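Long-range contacts in Tae4 (PDB 6IJF), which is a type VI secretion effector of the amidase 4 family that probably cleaves peptidoglycan in rival bacteria and is bound by the immunity protein Tai4: residues T31-E36 with H68-K72; N62-H68 with K78-V82. One frame throughout, in Å; residues are numbered along the deposited sequence.

Interaction 1 (T31-E36 with H68-K72); sequences TEIGWE and HRIQK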
loop_
_atom_site.group_PDB
_atom_site.type_symbol
_atom_site.label_atom_id
_atom_site.label_comp_id
_atom_site.label_asym_id
_atom_site.label_seq_id
_atom_site.Cartn_x
_atom_site.Cartn_y
_atom_site.Cartn_z
ATOM N N THR C 31 15.059 -19.722 -17.406
ATOM C CA THR C 31 15.951 -19.757 -18.601
ATOM C C THR C 31 17.397 -19.925 -18.132
ATOM O O THR C 31 18.096 -20.790 -18.674
ATOM C CB THR C 31 15.761 -18.550 -19.520
ATOM O OG1 THR C 31 14.378 -18.554 -19.878
ATOM C CG2 THR C 31 16.619 -18.630 -20.771
ATOM N N GLU C 32 17.840 -19.178 -17.122
ATOM C CA GLU C 32 19.264 -19.215 -16.727
ATOM C C GLU C 32 19.629 -20.665 -16.365
ATOM O O GLU C 32 20.741 -21.080 -16.717
ATOM C CB GLU C 32 19.582 -18.257 -15.581
ATOM C CG GLU C 32 21.043 -18.273 -15.189
ATOM C CD GLU C 32 21.415 -17.304 -14.091
ATOM O OE1 GLU C 32 20.654 -16.322 -13.896
ATOM O OE2 GLU C 32 22.496 -17.495 -13.471
ATOM N N ILE C 33 18.731 -21.397 -15.693
ATOM C CA ILE C 33 19.062 -22.728 -15.107
ATOM C C ILE C 33 18.554 -23.859 -16.007
ATOM O O ILE C 33 18.791 -25.030 -15.655
ATOM C CB ILE C 33 18.544 -22.863 -13.672
ATOM C CG1 ILE C 33 17.020 -22.791 -13.576
ATOM C CG2 ILE C 33 19.226 -21.841 -12.776
ATOM C CD1 ILE C 33 16.490 -23.129 -12.197
ATOM N N GLY C 34 17.916 -23.535 -17.128
ATOM C CA GLY C 34 17.553 -24.544 -18.141
ATOM C C GLY C 34 16.219 -25.193 -17.834
ATOM O O GLY C 34 16.007 -26.329 -18.265
ATOM N N TRP C 35 15.317 -24.486 -17.154
ATOM C CA TRP C 35 13.980 -25.019 -16.783
ATOM C C TRP C 35 12.892 -24.332 -17.595
ATOM O O TRP C 35 11.781 -24.160 -17.050
ATOM C CB TRP C 35 13.717 -24.810 -15.296
ATOM C CG TRP C 35 14.580 -25.594 -14.377
ATOM C CD1 TRP C 35 15.764 -26.223 -14.635
ATOM C CD2 TRP C 35 14.310 -25.794 -12.986
ATOM N NE1 TRP C 35 16.244 -26.807 -13.490
ATOM C CE2 TRP C 35 15.373 -26.555 -12.465
ATOM C CE3 TRP C 35 13.272 -25.400 -12.139
ATOM C CZ2 TRP C 35 15.416 -26.935 -11.126
ATOM C CZ3 TRP C 35 13.316 -25.784 -10.817
ATOM C CH2 TRP C 35 14.376 -26.537 -10.321
ATOM N N GLU C 36 13.188 -23.925 -18.829
ATOM C CA GLU C 36 12.215 -23.194 -19.689
ATOM C C GLU C 36 10.884 -23.948 -19.742
ATOM O O GLU C 36 9.824 -23.310 -19.763
ATOM C CB GLU C 36 12.728 -23.024 -21.128
ATOM C CG GLU C 36 13.922 -22.105 -21.252
ATOM C CD GLU C 36 15.273 -22.795 -21.158
ATOM O OE1 GLU C 36 15.414 -23.724 -20.345
ATOM O OE2 GLU C 36 16.188 -22.372 -21.894
ATOM N N HIS C 68 15.874 -31.323 -7.332
ATOM C CA HIS C 68 16.148 -30.981 -8.751
ATOM C C HIS C 68 17.592 -30.545 -8.944
ATOM O O HIS C 68 18.336 -30.345 -7.942
ATOM C CB HIS C 68 15.234 -29.848 -9.241
ATOM C CG HIS C 68 13.785 -30.179 -9.323
ATOM N ND1 HIS C 68 12.994 -30.368 -8.203
ATOM C CD2 HIS C 68 12.957 -30.285 -10.394
ATOM C CE1 HIS C 68 11.753 -30.603 -8.578
ATOM N NE2 HIS C 68 11.699 -30.535 -9.921
ATOM N N ARG C 69 17.968 -30.372 -10.214
ATOM C CA ARG C 69 19.328 -29.911 -10.592
ATOM C C ARG C 69 19.232 -28.803 -11.643
ATOM O O ARG C 69 18.283 -28.823 -12.462
ATOM C CB ARG C 69 20.169 -31.095 -11.086
ATOM C CG ARG C 69 20.249 -32.187 -10.040
ATOM C CD ARG C 69 21.539 -32.985 -10.044
ATOM N NE ARG C 69 22.081 -33.235 -8.706
ATOM C CZ ARG C 69 21.620 -34.126 -7.835
ATOM N NH1 ARG C 69 20.549 -34.850 -8.119
ATOM N NH2 ARG C 69 22.222 -34.267 -6.665
ATOM N N ILE C 70 20.201 -27.882 -11.583
ATOM C CA ILE C 70 20.503 -26.878 -12.647
ATOM C C ILE C 70 20.926 -27.681 -13.880
ATOM O O ILE C 70 21.796 -28.576 -13.745
ATOM C CB ILE C 70 21.589 -25.902 -12.165
ATOM C CG1 ILE C 70 21.110 -25.091 -10.950
ATOM C CG2 ILE C 70 22.046 -24.974 -13.297
ATOM C CD1 ILE C 70 22.148 -24.122 -10.401
ATOM N N GLN C 71 20.285 -27.391 -15.019
ATOM C CA GLN C 71 20.424 -28.150 -16.284
ATOM C C GLN C 71 21.320 -27.417 -17.277
ATOM O O GLN C 71 21.550 -27.985 -18.330
ATOM C CB GLN C 71 19.057 -28.360 -16.935
ATOM C CG GLN C 71 18.087 -29.162 -16.081
ATOM C CD GLN C 71 18.503 -30.598 -15.867
ATOM O OE1 GLN C 71 18.963 -31.258 -16.789
ATOM N NE2 GLN C 71 18.320 -31.116 -14.660
ATOM N N LYS C 72 21.817 -26.219 -16.964
ATOM C CA LYS C 72 22.543 -25.371 -17.949
ATOM C C LYS C 72 23.523 -24.441 -17.231
ATOM O O LYS C 72 23.225 -24.008 -16.067
ATOM C CB LYS C 72 21.499 -24.586 -18.749
ATOM C CG LYS C 72 22.033 -23.605 -19.794
ATOM C CD LYS C 72 21.014 -22.502 -20.145
ATOM C CE LYS C 72 19.786 -23.081 -20.786
ATOM N NZ LYS C 72 18.773 -22.043 -21.049
#
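K72 makes the strongest polar link. Its NZ lies 2.7 Å from OE2 of E36 in a salt bridge and also donates to the backbone O of T31 at 2.8 Å, so one ammonium group meets both the last turn of helix 26-33 and the chain just beyond it. Two further hydrogen bonds involve backbone carbonyls: the amide N of Q71 gives to O of I33 at 2.9 Å, and the indole NE1 of W35 gives to O of R69 at 3.0 Å. That R69 oxygen also receives NE2 of Q71, 3.2 Å away. What shapes this face is a Schellman motif at the helix C terminus. G34 takes positive phi, its N reaching back to O of T31 at 3.2 Å, and the chain turns so that carbonyls of the last turn face 68-72. A CB on G34 would point at this segment and sit tight against CB of both Q71 and K72; instead its bare CA lies 3.8 Å from CE of K72. Packing completes the contact. CZ2 of W35 comes within 3.5 Å of CB of H68, their rings meeting obliquely with planes at 42°, while NE2 of H68 is hydrogen-bonded to OH of Y44. CB of I33 touches CG2 of I70 at 4.1 Å, and behind them I50 and I54 of helix 48-58 back the I33 side chain.

Interaction 2 (N62-H68 with K78-V82); sequences NIVPSSH and KGIEV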
loop_
_atom_site.group_PDB
_atom_site.type_symbol
_atom_site.label_atom_id
_atom_site.label_comp_id
_atom_site.label_asym_id
_atom_site.label_seq_id
_atom_site.Cartn_x
_atom_site.Cartn_y
_atom_site.Cartn_z
ATOM N N ASN C 62 26.731 -26.295 -2.134
ATOM C CA ASN C 62 25.758 -27.124 -2.877
ATOM C C ASN C 62 24.637 -27.521 -1.916
ATOM O O ASN C 62 24.893 -27.645 -0.699
ATOM C CB ASN C 62 26.426 -28.333 -3.560
ATOM C CG ASN C 62 25.538 -28.965 -4.620
ATOM O OD1 ASN C 62 24.496 -28.402 -5.013
ATOM N ND2 ASN C 62 25.940 -30.136 -5.098
ATOM N N ILE C 63 23.446 -27.707 -2.466
ATOM C CA ILE C 63 22.203 -28.078 -1.743
ATOM C C ILE C 63 22.050 -29.589 -1.913
ATOM O O ILE C 63 21.611 -29.980 -3.004
ATOM C CB ILE C 63 21.003 -27.295 -2.328
ATOM C CG1 ILE C 63 21.179 -25.777 -2.195
ATOM C CG2 ILE C 63 19.691 -27.759 -1.717
ATOM C CD1 ILE C 63 21.497 -25.288 -0.793
ATOM N N VAL C 64 22.352 -30.370 -0.853
ATOM C CA VAL C 64 22.345 -31.864 -0.849
ATOM C C VAL C 64 21.675 -32.374 0.432
ATOM O O VAL C 64 22.081 -32.021 1.552
ATOM C CB VAL C 64 23.775 -32.412 -1.024
ATOM C CG1 VAL C 64 24.423 -31.801 -2.247
ATOM C CG2 VAL C 64 24.661 -32.186 0.198
ATOM N N PRO C 65 20.619 -33.207 0.343
ATOM C CA PRO C 65 20.036 -33.625 -0.923
ATOM C C PRO C 65 19.239 -32.496 -1.596
ATOM O O PRO C 65 18.974 -31.483 -0.954
ATOM C CB PRO C 65 19.067 -34.745 -0.532
ATOM C CG PRO C 65 18.708 -34.453 0.925
ATOM C CD PRO C 65 19.921 -33.781 1.504
ATOM N N SER C 66 18.735 -32.753 -2.814
ATOM C CA SER C 66 17.911 -31.777 -3.576
ATOM C C SER C 66 16.851 -32.498 -4.389
ATOM O O SER C 66 17.104 -33.626 -4.817
ATOM C CB SER C 66 18.802 -30.916 -4.427
ATOM O OG SER C 66 19.434 -31.678 -5.440
ATOM N N SER C 67 15.710 -31.859 -4.600
ATOM C CA SER C 67 14.617 -32.364 -5.480
ATOM C C SER C 67 15.061 -32.312 -6.953
ATOM O O SER C 67 14.641 -33.179 -7.715
ATOM C CB SER C 67 13.330 -31.608 -5.252
ATOM O OG SER C 67 13.501 -30.207 -5.436
ATOM N N HIS C 68 15.874 -31.323 -7.332
ATOM C CA HIS C 68 16.148 -30.981 -8.751
ATOM C C HIS C 68 17.592 -30.545 -8.944
ATOM O O HIS C 68 18.336 -30.345 -7.942
ATOM C CB HIS C 68 15.234 -29.848 -9.241
ATOM C CG HIS C 68 13.785 -30.179 -9.323
ATOM N ND1 HIS C 68 12.994 -30.368 -8.203
ATOM C CD2 HIS C 68 12.957 -30.285 -10.394
ATOM C CE1 HIS C 68 11.753 -30.603 -8.578
ATOM N NE2 HIS C 68 11.699 -30.535 -9.921
ATOM N N LYS C 78 24.439 -28.875 -10.323
ATOM C CA LYS C 78 24.324 -28.518 -8.880
ATOM C C LYS C 78 22.859 -28.628 -8.431
ATOM O O LYS C 78 21.974 -28.465 -9.272
ATOM C CB LYS C 78 24.905 -27.127 -8.619
ATOM C CG LYS C 78 26.385 -26.989 -8.909
ATOM C CD LYS C 78 27.235 -27.772 -7.913
ATOM C CE LYS C 78 28.708 -27.469 -8.072
ATOM N NZ LYS C 78 29.520 -28.374 -7.235
ATOM N N GLY C 79 22.612 -28.905 -7.147
ATOM C CA GLY C 79 21.262 -29.195 -6.613
ATOM C C GLY C 79 20.443 -27.936 -6.309
ATOM O O GLY C 79 21.025 -26.928 -5.857
ATOM N N ILE C 80 19.144 -27.986 -6.613
ATOM C CA ILE C 80 18.108 -26.957 -6.294
ATOM C C ILE C 80 17.026 -27.670 -5.478
ATOM O O ILE C 80 16.461 -28.657 -5.991
ATOM C CB ILE C 80 17.460 -26.347 -7.564
ATOM C CG1 ILE C 80 18.410 -25.540 -8.452
ATOM C CG2 ILE C 80 16.224 -25.535 -7.207
ATOM C CD1 ILE C 80 19.249 -24.535 -7.740
ATOM N N GLU C 81 16.677 -27.158 -4.303
ATOM C CA GLU C 81 15.459 -27.622 -3.582
ATOM C C GLU C 81 14.308 -26.694 -3.943
ATOM O O GLU C 81 14.435 -25.460 -3.723
ATOM C CB GLU C 81 15.719 -27.661 -2.075
ATOM C CG GLU C 81 14.543 -28.168 -1.257
ATOM C CD GLU C 81 13.932 -29.458 -1.813
ATOM O OE1 GLU C 81 14.587 -30.507 -1.740
ATOM O OE2 GLU C 81 12.798 -29.401 -2.362
ATOM N N VAL C 82 13.226 -27.234 -4.485
ATOM C CA VAL C 82 12.085 -26.400 -4.977
ATOM C C VAL C 82 11.078 -26.165 -3.851
ATOM O O VAL C 82 10.277 -25.231 -3.980
ATOM C CB VAL C 82 11.422 -27.031 -6.212
ATOM C CG1 VAL C 82 10.074 -26.424 -6.554
ATOM C CG2 VAL C 82 12.365 -26.978 -7.404
#
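H68 and I80 form a hydrogen-bonded antiparallel pair, with N of I80 giving to O of H68 at 2.8 Å and N of H68 giving to O of I80 at 3.0 Å. The H68 carbonyl is well supplied: OG of S66 donates to it at 3.0 Å, and CA of G79 makes a CA-H...O contact at 3.4 Å. At the other end, OD1 of N62 accepts from N of G79 at 2.9 Å and from N of its own neighbour I63 at 2.8 Å, so one side-chain oxygen serves both segments. S67 OG accepts N of V82 at 3.1 Å and shares a hydrogen bond of 2.8 Å with ND1 of H68. N of S67 makes a weak hydrogen bond, 3.4 Å, to OE1 of E81, whose OE2 is held more firmly by N of N83 and by R86. The O of G79 is buried with no partner. Glycine suits position 79, since a CB would clash with O of I63 and OG of S66. CG2 of V82 lies over the H68 ring, 3.9 Å from its centroid, a CH-pi contact. The small two-stranded sheet, 68-69 with 79-80, packs through I80 on S53 and I54 of helix 48-58, where OG of S53 also accepts N of E81. The flanking loop residues E81 and I63 meet helix 84-92 at L87 and at L90 and M91, I63 also touching F56 of helix 48-58.

How the interactions relate
After helix 26-33 the chain passes through helix 48-58 before 68-72 comes back to the end of helix 26-33, so interaction 1 closes a long loop containing helix 48-58. Interaction 2 closes a much shorter one, from 62-68 round the turn to 78-82. The segments alternate along the chain (31-36, 62-68, 68-72, 78-82, the middle two meeting at H68), so the loops cross. They also touch directly: I70 N is 3.0 Å from K78 O, a probable hydrogen bond, and W35 CH2 packs 3.6 Å from V82 CG2. Together they join the C-terminal end of helix 26-33, the small sheet and helices 48-58 and 84-92.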